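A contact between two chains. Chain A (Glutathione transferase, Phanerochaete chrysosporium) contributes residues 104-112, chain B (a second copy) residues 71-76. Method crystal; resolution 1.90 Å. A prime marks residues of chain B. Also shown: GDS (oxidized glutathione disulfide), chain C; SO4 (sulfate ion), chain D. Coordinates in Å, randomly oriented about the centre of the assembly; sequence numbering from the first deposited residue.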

ATOM      1  N   GLN A 104      -7.973   1.283   6.565  1.00  7.54           N
ATOM      2  CA  GLN A 104      -8.014  -0.010   5.884  1.00  7.73           C
ATOM      3  C   GLN A 104      -8.272   0.160   4.374  1.00  9.09           C
ATOM      4  O   GLN A 104      -7.574  -0.414   3.558  1.00  8.32           O
ATOM      5  CB  GLN A 104      -9.141  -0.840   6.487  1.00  6.47           C
ATOM      6  CG  GLN A 104      -9.460  -2.173   5.761  1.00  5.57           C
ATOM      7  CD  GLN A 104     -10.798  -2.705   6.215  1.00  8.81           C
ATOM      8  OE1 GLN A 104     -10.874  -3.479   7.174  1.00  8.32           O
ATOM      9  NE2 GLN A 104     -11.896  -2.237   5.546  1.00  9.43           N
ATOM     10  N   TRP A 105      -9.295   0.942   4.013  1.00  9.25           N
ATOM     11  CA  TRP A 105      -9.589   1.170   2.606  1.00  9.63           C
ATOM     12  C   TRP A 105      -8.447   1.898   1.897  1.00 11.69           C
ATOM     13  O   TRP A 105      -8.172   1.611   0.734  1.00  9.19           O
ATOM     14  CB  TRP A 105     -10.928   1.899   2.431  1.00  6.32           C
ATOM     15  CG  TRP A 105     -12.076   0.909   2.617  1.00  6.96           C
ATOM     16  CD1 TRP A 105     -12.835   0.735   3.737  1.00  9.10           C
ATOM     17  CD2 TRP A 105     -12.514  -0.062   1.664  1.00 11.66           C
ATOM     18  NE1 TRP A 105     -13.755  -0.279   3.532  1.00 11.27           N
ATOM     19  CE2 TRP A 105     -13.568  -0.786   2.263  1.00 13.38           C
ATOM     20  CE3 TRP A 105     -12.129  -0.367   0.342  1.00 10.67           C
ATOM     21  CZ2 TRP A 105     -14.258  -1.814   1.589  1.00  7.87           C
ATOM     22  CZ3 TRP A 105     -12.808  -1.411  -0.337  1.00 10.70           C
ATOM     23  CH2 TRP A 105     -13.842  -2.127   0.306  1.00  8.80           C
ATOM     24  N   LEU A 106      -7.793   2.835   2.580  1.00  7.34           N
ATOM     25  CA  LEU A 106      -6.604   3.487   1.998  1.00  7.49           C
ATOM     26  C   LEU A 106      -5.480   2.474   1.728  1.00  8.99           C
ATOM     27  O   LEU A 106      -4.821   2.516   0.676  1.00  6.92           O
ATOM     28  CB  LEU A 106      -6.081   4.635   2.884  1.00  6.48           C
ATOM     29  CG  LEU A 106      -7.017   5.846   2.922  1.00  9.57           C
ATOM     30  CD1 LEU A 106      -6.666   6.789   4.109  1.00  9.58           C
ATOM     31  CD2 LEU A 106      -6.892   6.589   1.590  1.00  5.93           C
ATOM     32  N   PHE A 107      -5.258   1.570   2.673  1.00  7.47           N
ATOM     33  CA  PHE A 107      -4.252   0.527   2.456  1.00  7.12           C
ATOM     34  C   PHE A 107      -4.640  -0.373   1.304  1.00  6.95           C
ATOM     35  O   PHE A 107      -3.765  -0.827   0.547  1.00  9.54           O
ATOM     36  CB  PHE A 107      -3.958  -0.291   3.727  1.00  6.93           C
ATOM     37  CG  PHE A 107      -2.870   0.346   4.588  1.00  7.99           C
ATOM     38  CD1 PHE A 107      -1.510   0.179   4.258  1.00  5.99           C
ATOM     39  CD2 PHE A 107      -3.202   1.157   5.664  1.00  8.50           C
ATOM     40  CE1 PHE A 107      -0.503   0.804   5.027  1.00  6.59           C
ATOM     41  CE2 PHE A 107      -2.210   1.777   6.443  1.00 12.01           C
ATOM     42  CZ  PHE A 107      -0.866   1.618   6.125  1.00 10.11           C
ATOM     43  N   PHE A 108      -5.935  -0.634   1.160  1.00  7.19           N
ATOM     44  CA  PHE A 108      -6.379  -1.434   0.006  1.00 10.52           C
ATOM     45  C   PHE A 108      -6.094  -0.685  -1.306  1.00  8.66           C
ATOM     46  O   PHE A 108      -5.595  -1.262  -2.278  1.00  9.44           O
ATOM     47  CB  PHE A 108      -7.858  -1.849   0.121  1.00  7.28           C
ATOM     48  CG  PHE A 108      -8.376  -2.574  -1.118  1.00 11.14           C
ATOM     49  CD1 PHE A 108      -7.684  -3.644  -1.645  1.00 10.36           C
ATOM     50  CD2 PHE A 108      -9.539  -2.160  -1.753  1.00 11.69           C
ATOM     51  CE1 PHE A 108      -8.150  -4.334  -2.816  1.00 10.38           C
ATOM     52  CE2 PHE A 108     -10.020  -2.837  -2.905  1.00 14.51           C
ATOM     53  CZ  PHE A 108      -9.313  -3.927  -3.434  1.00 13.16           C
ATOM     54  N   GLN A 109      -6.387   0.605  -1.318  1.00  7.93           N
ATOM     55  CA  GLN A 109      -6.066   1.406  -2.505  1.00 10.24           C
ATOM     56  C   GLN A 109      -4.548   1.328  -2.768  1.00 10.36           C
ATOM     57  O   GLN A 109      -4.099   1.093  -3.902  1.00  7.41           O
ATOM     58  CB  GLN A 109      -6.459   2.880  -2.293  1.00  5.14           C
ATOM     59  CG  GLN A 109      -6.359   3.714  -3.588  1.00  5.65           C
ATOM     60  CD  GLN A 109      -4.900   4.064  -3.944  1.00  9.67           C
ATOM     61  OE1 GLN A 109      -4.120   4.473  -3.077  1.00 10.93           O
ATOM     62  NE2 GLN A 109      -4.533   3.905  -5.233  1.00  7.24           N
ATOM     63  N   ALA A 110      -3.752   1.587  -1.734  1.00  6.62           N
ATOM     64  CA  ALA A 110      -2.297   1.722  -1.926  1.00 12.04           C
ATOM     65  C   ALA A 110      -1.582   0.431  -2.334  1.00 12.86           C
ATOM     66  O   ALA A 110      -0.558   0.477  -3.050  1.00  9.51           O
ATOM     67  CB  ALA A 110      -1.643   2.298  -0.658  1.00  6.53           C
ATOM     68  N   SER A 111      -2.090  -0.705  -1.866  1.00  9.74           N
ATOM     69  CA  SER A 111      -1.397  -1.984  -2.070  1.00  8.74           C
ATOM     70  C   SER A 111      -2.086  -2.812  -3.158  1.00  8.50           C
ATOM     71  O   SER A 111      -1.478  -3.664  -3.798  1.00 11.85           O
ATOM     72  CB  SER A 111      -1.331  -2.786  -0.745  1.00  7.47           C
ATOM     73  OG  SER A 111      -2.633  -3.144  -0.277  1.00 10.09           O
ATOM     74  N   GLY A 112      -3.377  -2.579  -3.347  1.00  8.37           N
ATOM     75  CA  GLY A 112      -4.178  -3.463  -4.197  1.00  7.13           C
ATOM     76  C   GLY A 112      -4.656  -2.756  -5.465  1.00 16.28           C
ATOM     77  O   GLY A 112      -4.936  -3.417  -6.447  1.00 12.60           O
TER
HETATM   78  N1  GDS C 301      -2.106  -5.684   0.693  1.00  7.86           N
HETATM   79  CA1 GDS C 301      -2.597  -6.987   1.284  1.00 11.40           C
HETATM   80  C1  GDS C 301      -2.162  -7.127   2.797  1.00 10.14           C
HETATM   81  OE1 GDS C 301      -1.051  -6.641   3.166  1.00 11.70           O
HETATM   82  OE2 GDS C 301      -3.000  -7.661   3.579  1.00 11.88           O
HETATM   83  CB1 GDS C 301      -2.060  -8.229   0.490  1.00  9.63           C
HETATM   84  CG1 GDS C 301      -2.577  -9.551   1.104  1.00 13.74           C
HETATM   85  CD1 GDS C 301      -2.179 -10.686   0.216  1.00 16.41           C
HETATM   86  O1  GDS C 301      -1.523 -10.578  -0.807  1.00 14.96           O
HETATM   87  N2  GDS C 301      -2.620 -11.918   0.656  1.00 15.70           N
HETATM   88  CA2 GDS C 301      -2.349 -13.153  -0.106  1.00 14.28           C
HETATM   89  C2  GDS C 301      -3.647 -13.808  -0.511  1.00 14.39           C
HETATM   90  O2  GDS C 301      -4.579 -13.876   0.297  1.00 14.79           O
HETATM   91  CB2 GDS C 301      -1.631 -14.200   0.776  1.00 18.74           C
HETATM   92  SG2 GDS C 301       0.077 -13.688   1.072  1.00 20.16           S
HETATM   93  N3  GDS C 301      -3.691 -14.370  -1.737  1.00 17.08           N
HETATM   94  CA3 GDS C 301      -4.887 -15.047  -2.157  1.00 23.21           C
HETATM   95  C3  GDS C 301      -5.275 -14.634  -3.572  1.00 23.71           C
HETATM   96  OE3 GDS C 301      -6.145 -15.311  -4.161  1.00 29.19           O
HETATM   97  OE4 GDS C 301      -4.730 -13.599  -3.997  1.00 26.25           O
HETATM   98  N4  GDS C 301       0.835  -9.954  -2.299  1.00 16.15           N
HETATM   99  CA4 GDS C 301       1.270  -8.595  -2.653  1.00 11.59           C
HETATM  100  C4  GDS C 301       1.414  -7.770  -1.341  1.00 12.91           C
HETATM  101  OE5 GDS C 301       1.754  -8.370  -0.288  1.00 12.57           O
HETATM  102  OE6 GDS C 301       1.190  -6.547  -1.448  1.00 12.99           O
HETATM  103  C5  GDS C 301       1.255 -11.040  -3.024  1.00 19.18           C
HETATM  104  O5  GDS C 301       2.011 -10.962  -3.994  1.00 18.09           O
HETATM  105  CA5 GDS C 301       0.776 -12.418  -2.584  1.00 17.46           C
HETATM  106  N5  GDS C 301       0.714 -13.346  -3.749  1.00 16.28           N
HETATM  107  CB5 GDS C 301       1.760 -12.936  -1.531  1.00 18.22           C
HETATM  108  SG5 GDS C 301       1.079 -14.411  -0.682  1.00 20.81           S
HETATM  109  CA6 GDS C 301      -2.388 -13.693  -6.457  1.00 24.53           C
HETATM  110  C6  GDS C 301      -1.594 -13.261  -7.755  1.00 26.85           C
HETATM  111  OE7 GDS C 301      -2.143 -13.420  -8.867  1.00 28.20           O
HETATM  112  OE8 GDS C 301      -0.459 -12.769  -7.582  1.00 26.92           O
HETATM  113  N6  GDS C 301      -3.820 -13.774  -6.745  1.00 24.14           N
HETATM  114  CB6 GDS C 301      -1.790 -15.051  -5.982  1.00 20.34           C
HETATM  115  CG6 GDS C 301      -0.421 -14.896  -5.300  1.00 18.60           C
HETATM  116  CD6 GDS C 301      -0.511 -13.962  -4.100  1.00 22.20           C
HETATM  117  O6  GDS C 301      -1.528 -13.745  -3.432  1.00 21.34           O
HETATM  118  S   SO4 D 302     -15.701  -2.896   5.537  1.00 21.60           S
HETATM  119  O1  SO4 D 302     -14.428  -3.585   5.278  1.00 16.71           O
HETATM  120  O2  SO4 D 302     -15.967  -2.838   6.958  1.00 30.98           O
HETATM  121  O3  SO4 D 302     -15.703  -1.458   5.181  1.00 14.20           O
HETATM  122  O4  SO4 D 302     -16.706  -3.592   4.784  1.00 27.88           O
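Chain B, residues 71-76: VWESDA

Residues 104-112 of chain A are helical throughout, inside a helix that extends beyond both ends of the stretch; Phe108 N to Gln104 O at 2.9 Å is a regular i to i+4 bond, and the turn widens to the pi type at 109-112. Chain B arrives as a strand, with phi/psi of -133/140 at Val71′, passes through Glu73′ at 70/109, and enters a helix at Ser74′, so that Glu73′ occupies the N-cap position. The closest CA approach, Gln104 CA to Ala76′ CA at 5.1 Å, places the start of this helix beside the first residue of the chain A stretch. Together the stretches bury 493 Å².

A direct hydrogen bond across the contact runs from Trp72′ N to Gln104 OE1, 3.0 Å with an angle of 169° at the hydrogen. The extended Gln104 side chain (chi1 and chi2 both t) also lies over the Trp72′ indole: its CG is 4.0 Å from the centroid of the six-membered ring and 15° off the normal, a CH-pi contact. The same indole directs its edge at the face of Trp105, with planes at 81° and CZ2 of Trp72′ 3.8 Å from CZ2 of Trp105. A sulfate joins these residues, accepting hydrogen bonds from Gln104 NE2 and Trp72′ NE1 at O1 (both 2.9 Å) and from Trp105 NE1 at O3 (2.8 Å).

Ala76′ CB lies 3.7 Å from Gln104 CA, at the start of the chain A stretch; farther along, Asp75′ CB lies over a face of the Phe107 ring, 3.4 Å from Phe107 CE1. Glu73′ points toward the helix and brings OE1 to 2.9 Å from Ser111 OG. Glutathione disulfide N1 donates to both atoms, at 2.7 Å to Glu73′ OE1 and 2.8 Å to Ser111 OG, tying the ligand to both chains.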

ATOM      1  N   VAL B  71     -10.894  -6.213  11.004  1.00 10.28           N
ATOM      2  CA  VAL B  71     -10.038  -5.374  10.179  1.00 10.86           C
ATOM      3  C   VAL B  71      -9.241  -6.263   9.211  1.00 11.27           C
ATOM      4  O   VAL B  71      -8.787  -7.357   9.574  1.00 11.45           O
ATOM      5  CB  VAL B  71      -9.061  -4.528  11.047  1.00 10.11           C
ATOM      6  CG1 VAL B  71      -8.176  -3.629  10.156  1.00 12.78           C
ATOM      7  CG2 VAL B  71      -9.839  -3.664  12.070  1.00 12.19           C
ATOM      8  N   TRP B  72      -9.096  -5.807   7.974  1.00 10.30           N
ATOM      9  CA  TRP B  72      -8.241  -6.504   7.014  1.00 11.66           C
ATOM     10  C   TRP B  72      -7.238  -5.495   6.415  1.00  7.20           C
ATOM     11  O   TRP B  72      -7.265  -4.326   6.799  1.00  8.21           O
ATOM     12  CB  TRP B  72      -9.091  -7.258   5.970  1.00 10.61           C
ATOM     13  CG  TRP B  72     -10.214  -6.404   5.280  1.00  7.22           C
ATOM     14  CD1 TRP B  72     -11.536  -6.232   5.704  1.00  9.05           C
ATOM     15  CD2 TRP B  72     -10.092  -5.657   4.049  1.00  8.35           C
ATOM     16  NE1 TRP B  72     -12.218  -5.408   4.795  1.00  9.29           N
ATOM     17  CE2 TRP B  72     -11.354  -5.046   3.787  1.00  8.64           C
ATOM     18  CE3 TRP B  72      -9.041  -5.464   3.132  1.00  8.39           C
ATOM     19  CZ2 TRP B  72     -11.585  -4.248   2.653  1.00 12.24           C
ATOM     20  CZ3 TRP B  72      -9.273  -4.663   2.000  1.00 10.31           C
ATOM     21  CH2 TRP B  72     -10.542  -4.061   1.777  1.00 11.82           C
ATOM     22  N   GLU B  73      -6.390  -5.951   5.488  1.00  5.60           N
ATOM     23  CA  GLU B  73      -5.125  -5.290   5.129  1.00  6.99           C
ATOM     24  C   GLU B  73      -4.158  -5.446   6.293  1.00  8.07           C
ATOM     25  O   GLU B  73      -4.343  -4.839   7.359  1.00 11.30           O
ATOM     26  CB  GLU B  73      -5.267  -3.810   4.721  1.00  8.82           C
ATOM     27  CG  GLU B  73      -5.850  -3.606   3.306  1.00  8.18           C
ATOM     28  CD  GLU B  73      -4.996  -4.261   2.212  1.00 11.36           C
ATOM     29  OE1 GLU B  73      -3.757  -4.147   2.244  1.00  9.79           O
ATOM     30  OE2 GLU B  73      -5.579  -4.917   1.314  1.00 10.72           O
ATOM     31  N   SER B  74      -3.145  -6.281   6.098  1.00  8.89           N
ATOM     32  CA  SER B  74      -2.142  -6.530   7.137  1.00 10.93           C
ATOM     33  C   SER B  74      -1.659  -5.255   7.854  1.00 11.57           C
ATOM     34  O   SER B  74      -1.573  -5.240   9.083  1.00  8.36           O
ATOM     35  CB  SER B  74      -0.937  -7.332   6.579  1.00  7.76           C
ATOM     36  OG  SER B  74      -0.246  -6.657   5.515  1.00 10.38           O
ATOM     37  N   ASP B  75      -1.356  -4.180   7.111  1.00  7.29           N
ATOM     38  CA  ASP B  75      -0.770  -3.024   7.789  1.00  9.73           C
ATOM     39  C   ASP B  75      -1.823  -2.209   8.545  1.00 10.23           C
ATOM     40  O   ASP B  75      -1.506  -1.536   9.547  1.00  8.59           O
ATOM     41  CB  ASP B  75       0.008  -2.099   6.817  1.00  7.18           C
ATOM     42  CG  ASP B  75       1.325  -2.702   6.364  1.00 11.79           C
ATOM     43  OD1 ASP B  75       1.704  -3.829   6.814  1.00 11.33           O
ATOM     44  OD2 ASP B  75       2.010  -2.027   5.578  1.00  9.43           O
ATOM     45  N   ALA B  76      -3.065  -2.233   8.063  1.00 10.11           N
ATOM     46  CA  ALA B  76      -4.137  -1.609   8.859  1.00 10.44           C
ATOM     47  C   ALA B  76      -4.397  -2.386  10.146  1.00 10.96           C
ATOM     48  O   ALA B  76      -4.692  -1.795  11.189  1.00  8.77           O
ATOM     49  CB  ALA B  76      -5.421  -1.483   8.049  1.00  8.42           C
TER
HETATM   50  O   HOH W   1      -4.479  -5.205  -1.120  1.00 10.85           O